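Local atomic coordinates of START domain-containing protein 10 (Homo sapiens, PDB entry 6SER), a protein that transfers phosphatidylcholine and phosphatidylethanolamine between membranes, preferring species with a palmitoyl or stearoyl chain at sn-1 and an unsaturated 18-carbon chain at sn-2. Residues 83-87 with 142-146; 69-73 with 208-213; 76-82 with 215-220; 124-128 with 191-195. All coordinates share one frame; numbering follows the deposited sequence.

Contact 1: residues 83-87 with 142-146; sequences YDVLH and DYIIM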
loop_
_atom_site.group_PDB
_atom_site.type_symbol
_atom_site.label_atom_id
_atom_site.label_comp_id
_atom_site.label_asym_id
_atom_site.label_seq_id
_atom_site.Cartn_x
_atom_site.Cartn_y
_atom_site.Cartn_z
ATOM N N TYR A 83 -4.942 2.453 11.215
ATOM C CA TYR A 83 -5.621 1.440 10.408
ATOM C C TYR A 83 -6.770 2.050 9.607
ATOM O O TYR A 83 -6.905 1.794 8.404
ATOM C CB TYR A 83 -6.117 0.316 11.321
ATOM C CG TYR A 83 -6.665 -0.925 10.632
ATOM C CD1 TYR A 83 -5.879 -1.671 9.748
ATOM C CD2 TYR A 83 -7.956 -1.374 10.896
ATOM C CE1 TYR A 83 -6.376 -2.820 9.133
ATOM C CE2 TYR A 83 -8.458 -2.525 10.293
ATOM C CZ TYR A 83 -7.669 -3.241 9.413
ATOM O OH TYR A 83 -8.176 -4.373 8.803
ATOM N N ASP A 84 -7.608 2.866 10.262
ATOM C CA ASP A 84 -8.700 3.544 9.562
ATOM C C ASP A 84 -8.179 4.378 8.403
ATOM O O ASP A 84 -8.777 4.396 7.314
ATOM C CB ASP A 84 -9.478 4.448 10.526
ATOM C CG ASP A 84 -10.328 3.668 11.512
ATOM O OD1 ASP A 84 -10.570 2.457 11.288
ATOM O OD2 ASP A 84 -10.764 4.281 12.506
ATOM N N VAL A 85 -7.067 5.082 8.619
ATOM C CA VAL A 85 -6.550 6.001 7.610
ATOM C C VAL A 85 -6.054 5.233 6.392
ATOM O O VAL A 85 -6.303 5.627 5.247
ATOM C CB VAL A 85 -5.449 6.874 8.232
ATOM C CG1 VAL A 85 -4.742 7.700 7.164
ATOM C CG2 VAL A 85 -6.054 7.754 9.312
ATOM N N LEU A 86 -5.354 4.120 6.618
ATOM C CA LEU A 86 -4.937 3.292 5.495
ATOM C C LEU A 86 -6.132 2.722 4.740
ATOM O O LEU A 86 -6.072 2.578 3.517
ATOM C CB LEU A 86 -4.027 2.165 5.979
ATOM C CG LEU A 86 -2.641 2.632 6.443
ATOM C CD1 LEU A 86 -1.775 1.463 6.908
ATOM C CD2 LEU A 86 -1.964 3.397 5.334
ATOM N N HIS A 87 -7.227 2.417 5.439
ATOM C CA HIS A 87 -8.380 1.805 4.788
ATOM C C HIS A 87 -9.268 2.821 4.075
ATOM O O HIS A 87 -9.929 2.466 3.095
ATOM C CB HIS A 87 -9.219 1.038 5.814
ATOM C CG HIS A 87 -8.893 -0.424 5.900
ATOM N ND1 HIS A 87 -9.129 -1.300 4.863
ATOM C CD2 HIS A 87 -8.384 -1.170 6.913
ATOM C CE1 HIS A 87 -8.767 -2.521 5.227
ATOM N NE2 HIS A 87 -8.307 -2.467 6.466
ATOM N N ASP A 142 -2.133 -6.107 16.368
ATOM C CA ASP A 142 -1.515 -5.568 15.169
ATOM C C ASP A 142 -2.437 -5.702 13.965
ATOM O O ASP A 142 -3.440 -6.417 13.992
ATOM C CB ASP A 142 -0.191 -6.274 14.884
ATOM C CG ASP A 142 0.729 -6.260 16.078
ATOM O OD1 ASP A 142 1.649 -7.104 16.134
ATOM O OD2 ASP A 142 0.511 -5.411 16.971
ATOM N N TYR A 143 -2.072 -4.999 12.895
ATOM C CA TYR A 143 -2.803 -5.039 11.641
ATOM C C TYR A 143 -1.833 -5.208 10.479
ATOM O O TYR A 143 -0.726 -4.658 10.480
ATOM C CB TYR A 143 -3.622 -3.766 11.410
ATOM C CG TYR A 143 -4.594 -3.356 12.499
ATOM C CD1 TYR A 143 -4.212 -2.477 13.508
ATOM C CD2 TYR A 143 -5.912 -3.801 12.484
ATOM C CE1 TYR A 143 -5.115 -2.070 14.497
ATOM C CE2 TYR A 143 -6.824 -3.399 13.453
ATOM C CZ TYR A 143 -6.419 -2.537 14.461
ATOM O OH TYR A 143 -7.328 -2.154 15.418
ATOM N N ILE A 144 -2.269 -5.956 9.471
ATOM C CA ILE A 144 -1.560 -6.041 8.202
ATOM C C ILE A 144 -2.536 -5.738 7.076
ATOM O O ILE A 144 -3.648 -6.274 7.052
ATOM C CB ILE A 144 -0.924 -7.422 7.983
ATOM C CG1 ILE A 144 0.160 -7.684 9.024
ATOM C CG2 ILE A 144 -0.346 -7.518 6.582
ATOM C CD1 ILE A 144 0.844 -9.024 8.849
ATOM N N ILE A 145 -2.117 -4.886 6.147
ATOM C CA ILE A 145 -2.800 -4.679 4.879
ATOM C C ILE A 145 -1.763 -4.854 3.786
ATOM O O ILE A 145 -0.755 -4.140 3.784
ATOM C CB ILE A 145 -3.431 -3.283 4.775
ATOM C CG1 ILE A 145 -4.114 -2.894 6.077
ATOM C CG2 ILE A 145 -4.443 -3.256 3.654
ATOM C CD1 ILE A 145 -4.736 -1.527 6.019
ATOM N N MET A 146 -2.005 -5.788 2.861
ATOM C CA MET A 146 -1.131 -6.030 1.717
ATOM C C MET A 146 -1.893 -5.866 0.409
ATOM O O MET A 146 -3.122 -5.977 0.361
ATOM C CB MET A 146 -0.542 -7.440 1.717
ATOM C CG MET A 146 -0.386 -8.034 3.061
ATOM S SD MET A 146 0.354 -9.649 2.930
ATOM C CE MET A 146 -1.034 -10.610 2.394
#

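Contact 2: residues 69-73 with 208-213; sequences KCRME and APKAMK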
loop_
_atom_site.group_PDB
_atom_site.type_symbol
_atom_site.label_atom_id
_atom_site.label_comp_id
_atom_site.label_asym_id
_atom_site.label_seq_id
_atom_site.Cartn_x
_atom_site.Cartn_y
_atom_site.Cartn_z
ATOM N N LYS A 69 11.770 -0.353 2.461
ATOM C CA LYS A 69 11.110 -0.524 3.748
ATOM C C LYS A 69 11.228 0.777 4.525
ATOM O O LYS A 69 12.316 1.355 4.608
ATOM C CB LYS A 69 11.725 -1.677 4.546
ATOM C CG LYS A 69 11.085 -1.872 5.907
ATOM C CD LYS A 69 11.939 -2.719 6.838
ATOM C CE LYS A 69 12.144 -4.115 6.299
ATOM N NZ LYS A 69 12.806 -4.956 7.327
ATOM N N CYS A 70 10.120 1.253 5.080
ATOM C CA CYS A 70 10.140 2.494 5.848
ATOM C C CYS A 70 9.337 2.311 7.128
ATOM O O CYS A 70 8.161 1.937 7.083
ATOM C CB CYS A 70 9.605 3.670 5.023
ATOM S SG CYS A 70 9.937 5.291 5.789
ATOM N N ARG A 71 9.976 2.586 8.261
ATOM C CA ARG A 71 9.413 2.376 9.585
ATOM C C ARG A 71 9.253 3.723 10.278
ATOM O O ARG A 71 10.143 4.577 10.206
ATOM C CB ARG A 71 10.320 1.448 10.400
ATOM C CG ARG A 71 9.793 1.002 11.740
ATOM C CD ARG A 71 10.705 -0.070 12.325
ATOM N NE ARG A 71 10.337 -0.474 13.681
ATOM C CZ ARG A 71 10.629 0.224 14.777
ATOM N NH1 ARG A 71 11.279 1.378 14.680
ATOM N NH2 ARG A 71 10.265 -0.228 15.974
ATOM N N MET A 72 8.113 3.925 10.933
ATOM C CA MET A 72 7.843 5.202 11.581
ATOM C C MET A 72 7.155 4.993 12.921
ATOM O O MET A 72 6.106 4.347 12.997
ATOM C CB MET A 72 6.987 6.105 10.697
ATOM C CG MET A 72 6.428 7.293 11.449
ATOM S SD MET A 72 5.542 8.391 10.348
ATOM C CE MET A 72 4.088 7.400 9.992
ATOM N N GLU A 73 7.743 5.559 13.966
ATOM C CA GLU A 73 7.204 5.477 15.314
ATOM C C GLU A 73 6.179 6.586 15.502
ATOM O O GLU A 73 6.483 7.763 15.280
ATOM C CB GLU A 73 8.329 5.595 16.338
ATOM C CG GLU A 73 8.452 4.397 17.256
ATOM C CD GLU A 73 9.741 4.407 18.065
ATOM O OE1 GLU A 73 9.915 5.326 18.898
ATOM O OE2 GLU A 73 10.579 3.497 17.857
ATOM N N ALA A 208 10.436 8.776 0.668
ATOM C CA ALA A 208 9.717 7.916 1.603
ATOM C C ALA A 208 9.498 8.564 2.964
ATOM O O ALA A 208 8.347 8.571 3.433
ATOM C CB ALA A 208 10.443 6.571 1.727
ATOM N N PRO A 209 10.514 9.113 3.645
ATOM C CA PRO A 209 10.239 9.734 4.952
ATOM C C PRO A 209 9.232 10.863 4.876
ATOM O O PRO A 209 8.444 11.044 5.812
ATOM C CB PRO A 209 11.622 10.234 5.406
ATOM C CG PRO A 209 12.436 10.304 4.165
ATOM C CD PRO A 209 11.949 9.188 3.305
ATOM N N LYS A 210 9.214 11.620 3.778
ATOM C CA LYS A 210 8.258 12.715 3.669
ATOM C C LYS A 210 6.838 12.195 3.502
ATOM O O LYS A 210 5.891 12.757 4.063
ATOM C CB LYS A 210 8.630 13.621 2.500
ATOM C CG LYS A 210 7.860 14.924 2.493
ATOM C CD LYS A 210 7.500 15.351 1.083
ATOM C CE LYS A 210 6.693 16.638 1.105
ATOM N NZ LYS A 210 6.068 16.931 -0.213
ATOM N N ALA A 211 6.671 11.128 2.726
ATOM C CA ALA A 211 5.346 10.557 2.523
ATOM C C ALA A 211 4.795 9.964 3.814
ATOM O O ALA A 211 3.594 10.059 4.086
ATOM C CB ALA A 211 5.413 9.503 1.423
ATOM N N MET A 212 5.663 9.351 4.625
ATOM C CA MET A 212 5.211 8.758 5.877
ATOM C C MET A 212 4.776 9.826 6.869
ATOM O O MET A 212 3.801 9.634 7.607
ATOM C CB MET A 212 6.318 7.900 6.485
ATOM C CG MET A 212 6.683 6.679 5.654
ATOM S SD MET A 212 5.458 5.363 5.792
ATOM C CE MET A 212 5.695 4.864 7.499
ATOM N N LYS A 213 5.497 10.951 6.920
ATOM C CA LYS A 213 5.124 11.995 7.865
ATOM C C LYS A 213 3.856 12.712 7.425
ATOM O O LYS A 213 3.079 13.161 8.274
ATOM C CB LYS A 213 6.277 12.980 8.064
ATOM C CG LYS A 213 7.199 12.610 9.244
ATOM C CD LYS A 213 6.386 12.418 10.538
ATOM C CE LYS A 213 7.238 11.978 11.731
ATOM N NZ LYS A 213 6.410 11.675 12.945
#

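Contact 3: residues 76-82 with 215-220; sequences DVPAETL and MYKACL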
loop_
_atom_site.group_PDB
_atom_site.type_symbol
_atom_site.label_atom_id
_atom_site.label_comp_id
_atom_site.label_asym_id
_atom_site.label_seq_id
_atom_site.Cartn_x
_atom_site.Cartn_y
_atom_site.Cartn_z
ATOM N N ASP A 76 1.793 9.279 19.441
ATOM C CA ASP A 76 0.526 9.823 19.918
ATOM C C ASP A 76 -0.648 9.508 18.995
ATOM O O ASP A 76 -1.664 10.210 19.047
ATOM C CB ASP A 76 0.642 11.336 20.126
ATOM C CG ASP A 76 1.109 12.059 18.883
ATOM O OD1 ASP A 76 0.930 13.291 18.812
ATOM O OD2 ASP A 76 1.646 11.393 17.968
ATOM N N VAL A 77 -0.542 8.488 18.145
ATOM C CA VAL A 77 -1.726 8.017 17.423
ATOM C C VAL A 77 -1.865 6.514 17.647
ATOM O O VAL A 77 -0.877 5.772 17.551
ATOM C CB VAL A 77 -1.687 8.381 15.926
ATOM C CG1 VAL A 77 -1.201 9.812 15.725
ATOM C CG2 VAL A 77 -0.856 7.405 15.116
ATOM N N PRO A 78 -3.050 6.024 17.992
ATOM C CA PRO A 78 -3.218 4.585 18.213
ATOM C C PRO A 78 -3.253 3.812 16.902
ATOM O O PRO A 78 -3.516 4.357 15.828
ATOM C CB PRO A 78 -4.558 4.490 18.953
ATOM C CG PRO A 78 -5.298 5.712 18.550
ATOM C CD PRO A 78 -4.274 6.786 18.297
ATOM N N ALA A 79 -2.975 2.509 17.022
ATOM C CA ALA A 79 -2.933 1.629 15.857
ATOM C C ALA A 79 -4.250 1.641 15.085
ATOM O O ALA A 79 -4.251 1.599 13.850
ATOM C CB ALA A 79 -2.594 0.204 16.291
ATOM N N GLU A 80 -5.384 1.677 15.797
ATOM C CA GLU A 80 -6.681 1.637 15.129
ATOM C C GLU A 80 -6.902 2.872 14.272
ATOM O O GLU A 80 -7.535 2.784 13.215
ATOM C CB GLU A 80 -7.817 1.489 16.150
ATOM C CG GLU A 80 -7.621 2.269 17.442
ATOM C CD GLU A 80 -6.953 1.433 18.534
ATOM O OE1 GLU A 80 -7.665 0.668 19.225
ATOM O OE2 GLU A 80 -5.717 1.527 18.696
ATOM N N THR A 81 -6.384 4.024 14.697
ATOM C CA THR A 81 -6.531 5.231 13.890
ATOM C C THR A 81 -5.688 5.149 12.624
ATOM O O THR A 81 -6.161 5.469 11.526
ATOM C CB THR A 81 -6.151 6.462 14.710
ATOM O OG1 THR A 81 -7.039 6.580 15.827
ATOM C CG2 THR A 81 -6.248 7.715 13.854
ATOM N N LEU A 82 -4.440 4.710 12.754
ATOM C CA LEU A 82 -3.624 4.488 11.571
ATOM C C LEU A 82 -4.275 3.461 10.644
ATOM O O LEU A 82 -4.227 3.603 9.419
ATOM C CB LEU A 82 -2.228 4.055 12.005
ATOM C CG LEU A 82 -1.084 3.926 11.007
ATOM C CD1 LEU A 82 -0.916 5.174 10.150
ATOM C CD2 LEU A 82 0.139 3.684 11.813
ATOM N N MET A 215 1.386 11.099 5.996
ATOM C CA MET A 215 0.404 10.162 6.524
ATOM C C MET A 215 0.226 10.336 8.027
ATOM O O MET A 215 -0.897 10.266 8.539
ATOM C CB MET A 215 0.822 8.729 6.207
ATOM C CG MET A 215 -0.162 7.696 6.728
ATOM S SD MET A 215 0.472 6.015 6.670
ATOM C CE MET A 215 0.955 5.884 4.955
ATOM N N TYR A 216 1.323 10.555 8.755
ATOM C CA TYR A 216 1.212 10.724 10.199
ATOM C C TYR A 216 0.371 11.950 10.543
ATOM O O TYR A 216 -0.500 11.891 11.419
ATOM C CB TYR A 216 2.595 10.827 10.835
ATOM C CG TYR A 216 2.545 11.375 12.241
ATOM C CD1 TYR A 216 2.164 10.568 13.311
ATOM C CD2 TYR A 216 2.860 12.706 12.502
ATOM C CE1 TYR A 216 2.105 11.063 14.604
ATOM C CE2 TYR A 216 2.803 13.210 13.795
ATOM C CZ TYR A 216 2.427 12.383 14.840
ATOM O OH TYR A 216 2.370 12.875 16.127
ATOM N N LYS A 217 0.615 13.072 9.859
ATOM C CA LYS A 217 -0.197 14.263 10.100
ATOM C C LYS A 217 -1.659 13.999 9.769
ATOM O O LYS A 217 -2.558 14.527 10.436
ATOM C CB LYS A 217 0.328 15.448 9.286
ATOM C CG LYS A 217 1.695 15.958 9.736
ATOM C CD LYS A 217 2.079 17.253 9.028
ATOM C CE LYS A 217 3.419 17.770 9.536
ATOM N NZ LYS A 217 3.631 19.217 9.234
ATOM N N ALA A 218 -1.917 13.182 8.742
ATOM C CA ALA A 218 -3.294 12.852 8.395
ATOM C C ALA A 218 -3.991 12.124 9.536
ATOM O O ALA A 218 -5.176 12.359 9.799
ATOM C CB ALA A 218 -3.327 12.014 7.119
ATOM N N CYS A 219 -3.270 11.242 10.232
ATOM C CA CYS A 219 -3.858 10.534 11.366
ATOM C C CYS A 219 -4.273 11.487 12.482
ATOM O O CYS A 219 -5.240 11.206 13.202
ATOM C CB CYS A 219 -2.877 9.492 11.897
ATOM S SG CYS A 219 -2.457 8.192 10.689
ATOM N N LEU A 220 -3.560 12.608 12.647
ATOM C CA LEU A 220 -3.928 13.576 13.680
ATOM C C LEU A 220 -5.221 14.293 13.324
ATOM O O LEU A 220 -6.043 14.580 14.203
ATOM C CB LEU A 220 -2.805 14.595 13.888
ATOM C CG LEU A 220 -1.442 14.043 14.310
ATOM C CD1 LEU A 220 -0.403 15.152 14.349
ATOM C CD2 LEU A 220 -1.545 13.349 15.655
#

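Contact 4: residues 124-128 with 191-195; sequences PLKNR and PKGSL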
loop_
_atom_site.group_PDB
_atom_site.type_symbol
_atom_site.label_atom_id
_atom_site.label_comp_id
_atom_site.label_asym_id
_atom_site.label_seq_id
_atom_site.Cartn_x
_atom_site.Cartn_y
_atom_site.Cartn_z
ATOM N N PRO A 124 7.293 15.843 -17.574
ATOM C CA PRO A 124 7.736 15.097 -18.721
ATOM C C PRO A 124 7.098 13.703 -18.540
ATOM O O PRO A 124 6.671 13.135 -19.454
ATOM C CB PRO A 124 9.254 15.159 -18.684
ATOM C CG PRO A 124 9.569 15.931 -17.457
ATOM C CD PRO A 124 8.318 16.208 -16.658
ATOM N N LEU A 125 7.033 13.224 -17.314
ATOM C CA LEU A 125 6.475 11.884 -17.069
ATOM C C LEU A 125 4.967 11.889 -17.199
ATOM O O LEU A 125 4.354 12.889 -17.000
ATOM C CB LEU A 125 6.846 11.442 -15.668
ATOM C CG LEU A 125 8.324 11.312 -15.377
ATOM C CD1 LEU A 125 8.524 11.270 -13.907
ATOM C CD2 LEU A 125 8.907 10.080 -16.004
ATOM N N LYS A 126 4.422 10.752 -17.524
ATOM C CA LYS A 126 2.955 10.719 -17.531
ATOM C C LYS A 126 2.410 10.273 -16.167
ATOM O O LYS A 126 3.153 9.851 -15.350
ATOM C CB LYS A 126 2.388 10.234 -18.858
ATOM C CG LYS A 126 2.325 8.775 -19.160
ATOM C CD LYS A 126 2.558 8.525 -20.626
ATOM C CE LYS A 126 1.482 8.995 -21.556
ATOM N NZ LYS A 126 1.185 8.019 -22.604
ATOM N N ASN A 127 1.123 10.448 -15.963
ATOM C CA ASN A 127 0.478 9.998 -14.723
ATOM C C ASN A 127 0.387 8.477 -14.744
ATOM O O ASN A 127 0.408 7.911 -15.768
ATOM C CB ASN A 127 -0.855 10.701 -14.501
ATOM C CG ASN A 127 -0.761 12.200 -14.453
ATOM O OD1 ASN A 127 0.173 12.752 -13.948
ATOM N ND2 ASN A 127 -1.757 12.865 -14.960
ATOM N N ARG A 128 0.290 7.875 -13.586
ATOM C CA ARG A 128 0.328 6.417 -13.418
ATOM C C ARG A 128 -0.932 5.897 -12.751
ATOM O O ARG A 128 -1.532 6.601 -12.085
ATOM C CB ARG A 128 1.534 6.059 -12.575
ATOM C CG ARG A 128 2.719 5.634 -13.409
ATOM C CD ARG A 128 3.861 6.578 -13.382
ATOM N NE ARG A 128 4.854 5.953 -14.185
ATOM C CZ ARG A 128 5.578 6.549 -15.075
ATOM N NH1 ARG A 128 5.488 7.831 -15.253
ATOM N NH2 ARG A 128 6.397 5.846 -15.768
ATOM N N PRO A 191 7.199 1.399 -11.831
ATOM C CA PRO A 191 6.417 2.433 -12.514
ATOM C C PRO A 191 6.486 2.261 -14.038
ATOM O O PRO A 191 5.845 3.024 -14.739
ATOM C CB PRO A 191 7.109 3.750 -12.124
ATOM C CG PRO A 191 8.156 3.365 -11.094
ATOM C CD PRO A 191 8.485 1.913 -11.372
ATOM N N LYS A 192 7.262 1.276 -14.502
ATOM C CA LYS A 192 7.426 0.998 -15.954
ATOM C C LYS A 192 7.787 2.298 -16.684
ATOM O O LYS A 192 8.724 2.987 -16.235
ATOM C CB LYS A 192 6.153 0.369 -16.531
ATOM C CG LYS A 192 5.475 -0.662 -15.637
ATOM C CD LYS A 192 6.041 -2.057 -15.798
ATOM C CE LYS A 192 6.047 -2.534 -17.235
ATOM N NZ LYS A 192 7.239 -3.361 -17.534
ATOM N N GLY A 193 7.070 2.607 -17.770
ATOM C CA GLY A 193 7.325 3.830 -18.555
ATOM C C GLY A 193 8.774 3.922 -19.003
ATOM O O GLY A 193 9.319 2.895 -19.452
ATOM N N SER A 194 9.373 5.112 -18.885
ATOM C CA SER A 194 10.746 5.324 -19.276
ATOM C C SER A 194 11.754 5.580 -18.196
ATOM O O SER A 194 12.849 5.935 -18.478
ATOM C CB SER A 194 10.809 6.493 -20.211
ATOM O OG SER A 194 10.823 7.671 -19.475
ATOM N N LEU A 195 11.365 5.458 -16.961
ATOM C CA LEU A 195 12.252 5.722 -15.833
ATOM C C LEU A 195 13.260 4.589 -15.673
ATOM O O LEU A 195 12.866 3.420 -15.627
ATOM C CB LEU A 195 11.454 5.866 -14.547
ATOM C CG LEU A 195 10.649 7.143 -14.379
ATOM C CD1 LEU A 195 9.638 6.959 -13.258
ATOM C CD2 LEU A 195 11.587 8.306 -14.086
#

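Contact 1: residues 83-87 with 142-146
Y83 swings its ring away from its own backbone N (chi1 -171°), whereas Y143 keeps CG beside its N (chi1 -55°), and the two side chains run across one another at about a right angle and lay their rings face against face. This is helix-on-sheet packing within the START fold: the end of helix 79-87 lies on strand 142-151, the two short segments running nearly parallel with axes 10.2 Å apart. The rings form an offset stack, centroids 3.9 Å apart and planes 18° from each other. CD2 of Y143 stands over the centre of the Y83 ring, while CB of Y83 sits over the face of the Y143 ring in a CH-pi contact. Two residues along the strand, I145 pushes its extended CG1-CD1 branch under the helix, where CD1 is 3.8 Å from CB of L86 and also packs against CE1 of Y83. I145 also borders a bound triethylene glycol, probably from the crystallisation liquor, which may mark a pocket. On its other face the Y83 ring meets CD2 of H87. A weak hydrogen bond of 3.0 Å runs from H87 NE2 to Y83 OH, one helical turn back. W236 stacks on the imidazole and W136 meets it edge-to-face, so H87 belongs to an aromatic cluster. Into this cluster the isoleucine methyl is inserted, CD1 of I145 lying 4.0 Å from the centroid of the H87 ring, over its face.

Contact 2: residues 69-73 with 208-213
The long C-terminal helix of the START domain, 197-227, packs here against strand 68-74 of the curved sheet through a sulfur-rich patch formed by C70, M72 and M212. The short segments have axes 9.1 Å apart and cross at -42°. Alternate strand residues face the helix. C70 meets the base of the M212 side chain, its SG 3.5 Å from M212 CG, and has a looser contact with the methyl of A208 one turn earlier. The two methionine chains run alongside each other with opposite sense: that of M212 curls, bent at chi2 and chi3, so that its CE reaches the strand, 3.7 Å from CB of M72, while the thioether end of M72 travels toward the helix backbone. The sulfur of M72 already lies by the carbonyl of M212, and the bend at chi3 (71°) keeps the methyl there too, M72 CE 3.3 Å from M212 O. At the margin, the aliphatic part of K213 reaches M72, CD to SD 4.1 Å, and its ammonium makes a cation-pi contact with Y216. Across the sheet, C70 and M72 pair through their backbones with Y185 and I183 of strand 181-190. Such a helix laid over a curved, mostly antiparallel sheet is the helix-grip arrangement of the Bet v 1-like clan.

Contact 3: residues 76-82 with 215-220
D76 and Y216 supply the polar part of this contact, a very short hydrogen bond of 2.5 Å from the phenol OH of Y216 to D76 OD2. The carboxylate oxygen lies at the edge of the ring, in its plane, and the carboxylate and ring planes are only 29° apart. The D76 side chain reaches the phenol with CG held between its backbone N and carbonyl carbon (chi1 55°). Over one face of the Y216 ring, near its rim, lies CG of L220.

Apolar contacts make up most of the rest. V77 puts its CG1 branch between two residues of the helix, 3.6 Å from CD2 of L220 and 3.7 Å from CE1 of Y216, with CB of C219 a little farther off. Deeper in, L82 brings a single methyl to two sulfurs: its CD1 is 3.4 Å from SG of C219 and 3.8 Å from SD of M215, the leucine and methionine chains crossing at about a right angle. T81 stands apart from these pairs, its CG2 methyl packed on a backbone carbonyl, 3.7 Å from the O of C219.

L82 also packs on C181 and I183 of strand 181-190, and M215 on Y171 of strand 161-175. P78 holds the N-cap position of helix 79-87. The contact thus joins the start of that short helix to the long C-terminal helix, two helices lying over one curved sheet as in START domains.

Contact 4: residues 124-128 with 191-195
R128 holds the carbonyl of P191 side-on, with NE and NH2 both giving hydrogen bonds to the one oxygen. Each is 3.1 Å long, NE to P191 O and NH2 to P191 O, with N-H...O angles of 150° and 153°. The acceptor lies in the guanidinium plane, but the carbonyl is not met symmetrically: NE is tilted slightly from the carbonyl plane, whereas NH2 stands well above it, both on the same face. The pyrrolidine ring of P191 fills in beside the arginine, its CB 3.8 Å from NE.

Around this bidentate grip, the loop curls past the NH2 corner. G193 CA lies 3.6 Å from R128 NH2, and L195 CD1 is set over one face of the guanidinium near its rim. A bend at chi2 (112°) turns the arginine back along its own segment, where NH1 gives a weak hydrogen bond to K126 O; with the two bonds to P191 it would help to hold the guanidinium's orientation. L125 and L195 cross at about a right angle, CD2 of L125 3.7 Å from CD2 of L195.

A type II' turn from K192 to L195 shapes the loop. G193 is its second residue, with positive phi, and its lack of a side chain lets R128 NH2 come close. At the start D190 OD2 accepts from K192 N, and K192 NZ donates to A257 O. This surface contact ties the beginning of strand 127-139, paired there with W119 and V162, to the connection from strand 181-190 into helix 197-227, where V200 packs on both P191 and L195.

How the contacts relate
Contact 3 touches both contact 1 and contact 2, which do not touch each other, while contact 4 lies on the opposite side of the chain's centre from contacts 1 and 3. Contact 1 is the buried one, contacts 2 and 3 are partly buried, and contact 4 is at the surface. Helix 79-87 serves both 1 and 3, where L86 CD2 touches M215 SD at 3.8 Å; helix 197-227 serves both 2 and 3, joined by M72 CE on Y216 CB. The chemistry shifts accordingly: aromatic stacking in contact 1, sulfur-rich packing in contact 2, a mix of methyl-sulfur contacts and a carboxylate-phenol bond in contact 3, and arginine-to-carbonyl hydrogen bonding in contact 4.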